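Long-range contact in cellulose biosynthesis protein BcsG (Salmonella typhimurium LT2, PDB 5OLT), which is required for cellulose biosynthesis, its extramembrane part being a zinc-binding domain of the alkaline phosphatase family: residues L252-P265 with T290-K302. Residues are numbered along the deposited sequence; the frame is centred on the assembly and turned at random. Where two conformers were deposited one is given.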
ATOM      1  N   LEU A 252      14.965 -14.633  -2.973  1.00 16.14           N
ATOM      2  CA  LEU A 252      15.285 -13.461  -3.794  1.00 15.60           C
ATOM      3  C   LEU A 252      16.716 -13.046  -3.594  1.00 16.02           C
ATOM      4  O   LEU A 252      17.410 -12.727  -4.584  1.00 17.12           O
ATOM      5  CB  LEU A 252      14.392 -12.258  -3.486  1.00 18.03           C
ATOM      6  CG  LEU A 252      13.070 -12.134  -4.205  1.00 20.62           C
ATOM      7  CD1 LEU A 252      12.553 -10.760  -3.843  1.00 19.38           C
ATOM      8  CD2 LEU A 252      13.178 -12.273  -5.706  1.00 21.36           C
ATOM      9  N   GLU A 253      17.176 -13.038  -2.336  1.00 15.27           N
ATOM     10  CA  GLU A 253      18.580 -12.733  -2.026  0.70 19.15           C
ATOM     11  C   GLU A 253      19.483 -13.707  -2.798  1.00 19.87           C
ATOM     12  O   GLU A 253      20.449 -13.290  -3.450  1.00 21.18           O
ATOM     13  CB  GLU A 253      18.848 -12.837  -0.518  0.70 22.97           C
ATOM     14  CG  GLU A 253      18.428 -11.629   0.308  0.70 25.75           C
ATOM     15  CD  GLU A 253      18.291 -11.880   1.822  0.70 34.87           C
ATOM     16  OE1 GLU A 253      18.545 -13.012   2.324  0.70 36.51           O
ATOM     17  OE2 GLU A 253      17.913 -10.915   2.526  0.70 38.16           O
ATOM     18  N   LYS A 254      19.161 -14.999  -2.753  1.00 19.65           N
ATOM     19  CA  LYS A 254      20.006 -16.018  -3.429  1.00 21.76           C
ATOM     20  C   LYS A 254      20.051 -15.820  -4.949  1.00 21.46           C
ATOM     21  O   LYS A 254      21.053 -16.133  -5.597  1.00 22.22           O
ATOM     22  CB  LYS A 254      19.508 -17.434  -3.153  1.00 25.23           C
ATOM     23  CG  LYS A 254      19.726 -17.976  -1.748  1.00 31.56           C
ATOM     24  CD  LYS A 254      19.031 -19.328  -1.666  1.00 38.87           C
ATOM     25  CE  LYS A 254      19.198 -19.991  -0.311  1.00 40.78           C
ATOM     26  NZ  LYS A 254      18.279 -21.159  -0.238  1.00 48.52           N
ATOM     27  N   SER A 255      18.983 -15.273  -5.525  1.00 21.31           N
ATOM     28  CA  SER A 255      18.863 -15.148  -6.971  1.00 20.73           C
ATOM     29  C   SER A 255      19.831 -14.101  -7.518  1.00 19.89           C
ATOM     30  O   SER A 255      20.145 -14.137  -8.709  1.00 23.42           O
ATOM     31  CB  SER A 255      17.434 -14.758  -7.361  1.00 19.74           C
ATOM     32  OG  SER A 255      17.236 -13.366  -7.179  1.00 19.02           O
ATOM     33  N   GLY A 256      20.263 -13.174  -6.660  1.00 19.11           N
ATOM     34  CA  GLY A 256      21.045 -12.008  -7.061  1.00 20.00           C
ATOM     35  C   GLY A 256      20.344 -10.976  -7.952  1.00 20.71           C
ATOM     36  O   GLY A 256      20.960  -9.979  -8.313  1.00 25.12           O
ATOM     37  N   ARG A 257      19.074 -11.198  -8.281  1.00 18.76           N
ATOM     38  CA  ARG A 257      18.304 -10.262  -9.097  1.00 17.38           C
ATOM     39  C   ARG A 257      18.105  -8.922  -8.384  1.00 16.03           C
ATOM     40  O   ARG A 257      18.000  -8.842  -7.157  1.00 15.78           O
ATOM     41  CB  ARG A 257      16.949 -10.863  -9.464  1.00 17.78           C
ATOM     42  CG  ARG A 257      17.024 -12.141 -10.307  1.00 22.11           C
ATOM     43  CD  ARG A 257      15.638 -12.529 -10.777  1.00 25.83           C
ATOM     44  NE  ARG A 257      15.050 -11.542 -11.679  1.00 31.01           N
ATOM     45  CZ  ARG A 257      15.423 -11.316 -12.944  1.00 33.79           C
ATOM     46  NH1 ARG A 257      16.405 -12.002 -13.507  1.00 35.84           N
ATOM     47  NH2 ARG A 257      14.795 -10.402 -13.664  1.00 39.00           N
ATOM     48  N   LYS A 258      18.050  -7.857  -9.191  1.00 14.46           N
ATOM     49  CA  LYS A 258      17.733  -6.519  -8.676  1.00 13.84           C
ATOM     50  C   LYS A 258      16.207  -6.398  -8.602  1.00 12.45           C
ATOM     51  O   LYS A 258      15.518  -6.430  -9.623  1.00 12.72           O
ATOM     52  CB  LYS A 258      18.308  -5.446  -9.599  1.00 13.58           C
ATOM     53  CG  LYS A 258      19.838  -5.440  -9.600  1.00 16.04           C
ATOM     54  CD  LYS A 258      20.384  -4.515 -10.665  1.00 18.83           C
ATOM     55  CE  LYS A 258      21.921  -4.452 -10.635  1.00 21.85           C
ATOM     56  NZ  LYS A 258      22.610  -5.757 -10.936  1.00 27.77           N
ATOM     57  N   VAL A 259      15.693  -6.284  -7.374  1.00 11.19           N
ATOM     58  CA  VAL A 259      14.255  -6.258  -7.137  1.00 10.44           C
ATOM     59  C   VAL A 259      13.937  -5.237  -6.071  1.00 10.57           C
ATOM     60  O   VAL A 259      14.596  -5.167  -5.044  1.00 11.83           O
ATOM     61  CB  VAL A 259      13.688  -7.636  -6.731  1.00 11.82           C
ATOM     62  CG1 VAL A 259      12.141  -7.584  -6.638  1.00 12.77           C
ATOM     63  CG2 VAL A 259      14.067  -8.742  -7.713  1.00 13.00           C
ATOM     64  N   MET A 260      12.885  -4.463  -6.324  1.00 10.73           N
ATOM     65  CA  MET A 260      12.300  -3.595  -5.313  1.00  9.33           C
ATOM     66  C   MET A 260      10.988  -4.222  -4.902  1.00  9.46           C
ATOM     67  O   MET A 260      10.103  -4.348  -5.735  1.00  9.86           O
ATOM     68  CB  MET A 260      12.074  -2.192  -5.879  1.00 10.04           C
ATOM     69  CG  MET A 260      11.432  -1.227  -4.885  1.00 10.16           C
ATOM     70  SD  MET A 260      11.233   0.381  -5.653  1.00 11.98           S
ATOM     71  CE  MET A 260      10.512   1.324  -4.324  1.00 13.26           C
ATOM     72  N   VAL A 261      10.875  -4.620  -3.640  1.00  8.83           N
ATOM     73  CA  VAL A 261       9.642  -5.246  -3.110  1.00  8.60           C
ATOM     74  C   VAL A 261       8.947  -4.246  -2.207  1.00  8.70           C
ATOM     75  O   VAL A 261       9.562  -3.662  -1.321  1.00  9.84           O
ATOM     76  CB  VAL A 261       9.933  -6.543  -2.339  1.00  9.09           C
ATOM     77  CG1 VAL A 261       8.632  -7.091  -1.750  1.00 11.06           C
ATOM     78  CG2 VAL A 261      10.569  -7.563  -3.289  1.00 10.32           C
ATOM     79  N   VAL A 262       7.671  -3.979  -2.492  1.00  8.86           N
ATOM     80  CA  VAL A 262       6.841  -3.103  -1.667  1.00  9.42           C
ATOM     81  C   VAL A 262       5.720  -3.954  -1.099  1.00 10.25           C
ATOM     82  O   VAL A 262       4.982  -4.575  -1.874  1.00 11.87           O
ATOM     83  CB  VAL A 262       6.234  -1.951  -2.480  1.00 10.84           C
ATOM     84  CG1 VAL A 262       5.346  -1.094  -1.564  1.00 14.63           C
ATOM     85  CG2 VAL A 262       7.352  -1.138  -3.119  1.00 11.93           C
ATOM     86  N   VAL A 263       5.610  -4.006   0.225  1.00  8.93           N
ATOM     87  CA  VAL A 263       4.511  -4.703   0.865  1.00  9.53           C
ATOM     88  C   VAL A 263       3.558  -3.624   1.356  1.00 10.72           C
ATOM     89  O   VAL A 263       3.974  -2.759   2.143  1.00 11.70           O
ATOM     90  CB  VAL A 263       5.013  -5.545   2.055  1.00 10.29           C
ATOM     91  CG1 VAL A 263       3.817  -6.094   2.856  1.00 13.42           C
ATOM     92  CG2 VAL A 263       5.873  -6.660   1.519  1.00 12.58           C
ATOM     93  N   VAL A 264       2.290  -3.654   0.936  0.70 10.31           N
ATOM     94  CA  VAL A 264       1.335  -2.615   1.366  0.70 10.98           C
ATOM     95  C   VAL A 264      -0.036  -3.250   1.500  0.70 10.27           C
ATOM     96  O   VAL A 264      -0.654  -3.680   0.504  0.70 10.77           O
ATOM     97  CB  VAL A 264       1.335  -1.416   0.401  0.70 12.21           C
ATOM     98  CG1 VAL A 264       1.250  -1.889  -1.043  0.70 14.02           C
ATOM     99  CG2 VAL A 264       0.284  -0.349   0.741  0.70 13.46           C
ATOM    100  N   PRO A 265      -0.476  -3.411   2.732  1.00  9.55           N
ATOM    101  CA  PRO A 265      -1.814  -4.007   2.938  1.00  9.03           C
ATOM    102  C   PRO A 265      -2.922  -3.094   2.439  1.00  9.42           C
ATOM    103  O   PRO A 265      -2.767  -1.876   2.365  1.00 10.23           O
ATOM    104  CB  PRO A 265      -1.916  -4.169   4.447  1.00 10.65           C
ATOM    105  CG  PRO A 265      -0.478  -4.184   4.900  1.00 11.91           C
ATOM    106  CD  PRO A 265       0.235  -3.210   4.008  1.00 10.77           C
ATOM    107  N   THR A 290      -7.253   1.076   9.395  1.00  9.05           N
ATOM    108  CA  THR A 290      -6.555   1.630   8.242  1.00  9.20           C
ATOM    109  C   THR A 290      -5.062   1.927   8.486  1.00  8.94           C
ATOM    110  O   THR A 290      -4.370   2.217   7.518  1.00  9.72           O
ATOM    111  CB  THR A 290      -7.227   2.918   7.748  1.00  9.19           C
ATOM    112  OG1 THR A 290      -7.130   3.897   8.809  1.00 10.30           O
ATOM    113  CG2 THR A 290      -8.696   2.632   7.405  1.00  9.21           C
ATOM    114  N   ASN A 291      -4.565   1.810   9.720  1.00  8.88           N
ATOM    115  CA  ASN A 291      -3.112   2.014   9.936  1.00  9.59           C
ATOM    116  C   ASN A 291      -2.407   0.666   9.688  1.00  9.13           C
ATOM    117  O   ASN A 291      -2.511  -0.248  10.511  1.00  9.50           O
ATOM    118  CB  ASN A 291      -2.879   2.498  11.349  1.00 10.86           C
ATOM    119  CG  ASN A 291      -1.416   2.671  11.635  1.00 12.60           C
ATOM    120  OD1 ASN A 291      -0.640   2.941  10.719  1.00 15.80           O
ATOM    121  ND2 ASN A 291      -1.019   2.460  12.904  1.00 16.82           N
ATOM    122  N   VAL A 292      -1.755   0.537   8.522  1.00  9.03           N
ATOM    123  CA  VAL A 292      -1.274  -0.754   8.038  1.00  8.80           C
ATOM    124  C   VAL A 292       0.242  -0.798   7.917  1.00  9.14           C
ATOM    125  O   VAL A 292       0.873   0.231   7.655  1.00 10.11           O
ATOM    126  CB  VAL A 292      -1.934  -1.112   6.682  1.00  8.66           C
ATOM    127  CG1 VAL A 292      -3.462  -1.199   6.804  1.00  9.81           C
ATOM    128  CG2 VAL A 292      -1.554  -0.136   5.550  1.00 10.07           C
ATOM    129  N   PRO A 293       0.831  -2.006   8.073  1.00  9.59           N
ATOM    130  CA  PRO A 293       2.299  -2.130   7.964  1.00 10.41           C
ATOM    131  C   PRO A 293       2.795  -2.188   6.542  1.00 12.76           C
ATOM    132  O   PRO A 293       2.796  -3.247   5.913  1.00 17.89           O
ATOM    133  CB  PRO A 293       2.581  -3.462   8.684  1.00 11.35           C
ATOM    134  CG  PRO A 293       1.330  -4.287   8.490  1.00 10.89           C
ATOM    135  CD  PRO A 293       0.198  -3.246   8.609  1.00  9.72           C
ATOM    136  N   ALA A 294       3.254  -1.061   6.034  1.00 12.08           N
ATOM    137  CA  ALA A 294       3.824  -1.018   4.709  1.00 10.84           C
ATOM    138  C   ALA A 294       5.344  -1.008   4.815  1.00 10.24           C
ATOM    139  O   ALA A 294       5.928  -0.349   5.692  1.00 11.61           O
ATOM    140  CB  ALA A 294       3.330   0.229   3.996  1.00 11.63           C
ATOM    141  N   GLY A 295       5.995  -1.754   3.928  1.00 10.53           N
ATOM    142  CA  GLY A 295       7.455  -1.871   3.966  1.00 11.70           C
ATOM    143  C   GLY A 295       8.033  -1.954   2.583  1.00 10.87           C
ATOM    144  O   GLY A 295       7.366  -2.360   1.615  1.00 11.15           O
ATOM    145  N   VAL A 296       9.317  -1.620   2.483  1.00 10.24           N
ATOM    146  CA  VAL A 296      10.034  -1.695   1.214  1.00  9.58           C
ATOM    147  C   VAL A 296      11.342  -2.407   1.483  1.00 10.39           C
ATOM    148  O   VAL A 296      11.988  -2.151   2.501  1.00 10.39           O
ATOM    149  CB  VAL A 296      10.315  -0.281   0.650  1.00 11.37           C
ATOM    150  CG1 VAL A 296      11.021  -0.350  -0.707  1.00 13.39           C
ATOM    151  CG2 VAL A 296       9.010   0.520   0.510  1.00 12.58           C
ATOM    152  N   LYS A 297      11.702  -3.301   0.581  0.70 10.32           N
ATOM    153  CA  LYS A 297      13.006  -3.980   0.657  0.70 10.93           C
ATOM    154  C   LYS A 297      13.615  -3.997  -0.730  0.70 11.30           C
ATOM    155  O   LYS A 297      12.937  -4.301  -1.714  0.70 10.74           O
ATOM    156  CB  LYS A 297      12.843  -5.430   1.143  0.70 12.68           C
ATOM    157  CG  LYS A 297      14.149  -6.139   1.502  0.70 14.20           C
ATOM    158  CD  LYS A 297      13.878  -7.449   2.247  0.70 14.50           C
ATOM    159  CE  LYS A 297      15.172  -8.233   2.465  0.70 16.85           C
ATOM    160  NZ  LYS A 297      16.196  -7.515   3.265  0.70 17.35           N
ATOM    161  N   PHE A 298      14.901  -3.675  -0.806  1.00 11.18           N
ATOM    162  CA  PHE A 298      15.641  -3.773  -2.077  1.00 12.11           C
ATOM    163  C   PHE A 298      16.565  -4.988  -2.070  1.00 13.25           C
ATOM    164  O   PHE A 298      17.221  -5.285  -1.045  1.00 18.01           O
ATOM    165  CB  PHE A 298      16.479  -2.520  -2.304  1.00 12.67           C
ATOM    166  CG  PHE A 298      15.669  -1.250  -2.435  1.00 11.89           C
ATOM    167  CD1 PHE A 298      15.208  -0.827  -3.698  1.00 14.12           C
ATOM    168  CD2 PHE A 298      15.388  -0.461  -1.312  1.00 13.33           C
ATOM    169  CE1 PHE A 298      14.473   0.359  -3.814  1.00 13.71           C
ATOM    170  CE2 PHE A 298      14.647   0.700  -1.425  1.00 13.90           C
ATOM    171  CZ  PHE A 298      14.204   1.127  -2.689  1.00 13.34           C
ATOM    172  N   PHE A 299      16.578  -5.710  -3.173  1.00 11.10           N
ATOM    173  CA  PHE A 299      17.404  -6.904  -3.335  1.00 12.11           C
ATOM    174  C   PHE A 299      18.357  -6.648  -4.484  1.00 12.89           C
ATOM    175  O   PHE A 299      18.020  -5.924  -5.445  1.00 13.51           O
ATOM    176  CB  PHE A 299      16.550  -8.117  -3.680  1.00 12.58           C
ATOM    177  CG  PHE A 299      15.610  -8.516  -2.577  1.00 12.60           C
ATOM    178  CD1 PHE A 299      14.355  -7.906  -2.441  1.00 12.65           C
ATOM    179  CD2 PHE A 299      15.986  -9.489  -1.677  1.00 15.04           C
ATOM    180  CE1 PHE A 299      13.490  -8.271  -1.430  1.00 13.73           C
ATOM    181  CE2 PHE A 299      15.117  -9.838  -0.637  1.00 17.44           C
ATOM    182  CZ  PHE A 299      13.874  -9.240  -0.538  1.00 14.67           C
ATOM    183  N   GLY A 300      19.559  -7.210  -4.360  1.00 14.73           N
ATOM    184  CA  GLY A 300      20.532  -7.175  -5.436  1.00 15.92           C
ATOM    185  C   GLY A 300      21.318  -5.883  -5.506  1.00 14.52           C
ATOM    186  O   GLY A 300      21.956  -5.611  -6.538  1.00 18.59           O
ATOM    187  N   MET A 301      21.291  -5.077  -4.442  0.70 15.30           N
ATOM    188  CA  MET A 301      22.064  -3.824  -4.413  0.70 16.50           C
ATOM    189  C   MET A 301      23.549  -4.098  -4.194  0.70 15.79           C
ATOM    190  O   MET A 301      23.921  -4.984  -3.417  0.70 15.56           O
ATOM    191  CB  MET A 301      21.590  -2.875  -3.332  0.70 15.55           C
ATOM    192  CG  MET A 301      20.166  -2.355  -3.553  0.70 14.92           C
ATOM    193  SD  MET A 301      19.680  -1.261  -2.210  0.70 16.28           S
ATOM    194  CE  MET A 301      20.746   0.169  -2.421  0.70 17.46           C
ATOM    195  N   LYS A 302      24.385  -3.281  -4.822  1.00 17.02           N
ATOM    196  CA  LYS A 302      25.836  -3.407  -4.639  1.00 18.56           C
ATOM    197  C   LYS A 302      26.147  -3.078  -3.175  1.00 20.99           C
ATOM    198  O   LYS A 302      27.074  -3.667  -2.566  1.00 25.23           O
ATOM    199  CB  LYS A 302      26.569  -2.435  -5.575  1.00 18.84           C
ATOM    200  CG  LYS A 302      28.093  -2.497  -5.431  1.00 24.67           C
ATOM    201  CD  LYS A 302      28.836  -1.624  -6.419  1.00 27.75           C
ATOM    202  CE  LYS A 302      30.337  -1.869  -6.247  1.00 32.97           C
ATOM    203  NZ  LYS A 302      30.775  -3.042  -7.054  1.00 46.36           N
TER
HETATM  204  O   HOH W   1      22.486  -7.449  -8.473  1.00 28.88           O
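L252 lays its CD1 methyl over one face of the F299 ring, 3.7 Å from the centroid and 16° off the normal, a CH-pi contact. In the plane of that ring, at its edge, lie E253 CG and the carbonyl oxygen of V259, while V261 brings CG2 obliquely to F299 CE1 at 3.5 Å; F249, from the same helix, meets the ring edge-to-face. A broad phenylalanine thus fills the junction between helix 234-255 and the next strand, its CG anti to the carbonyl carbon (chi1 -65°), which turns the ring against L252 and E253 in the last helical turn. K297 NZ hydrogen-bonds H87 O; in the conformers given, E253 OE2 stands 3.9 Å from it, at best a long salt bridge.

On the other side of the sheet, the fully extended M260 runs alongside F298, its SD 4.8 Å from the ring centroid in an oblique Met-aromatic contact. Beta-branched valines suit the extended backbone here, and G295, in a hydrogen-bonded pair with V263, sets no side chain beside it. Six backbone hydrogen bonds join V259, V261 and V263 to F299, K297 and G295. P265 lacks an N-H, and there ring packing takes over, with CB 3.8 Å from V292 CB.

Just past F299, G300 takes positive phi close to R257 O and K258 CA, where a beta carbon would clash; one water links G256 O, G300 O and K258 NZ. These are neighbouring antiparallel strands in the central mixed sheet of an alkaline phosphatase-like alpha/beta domain; strand 259-265 leads directly to zinc ligands E266 and H267.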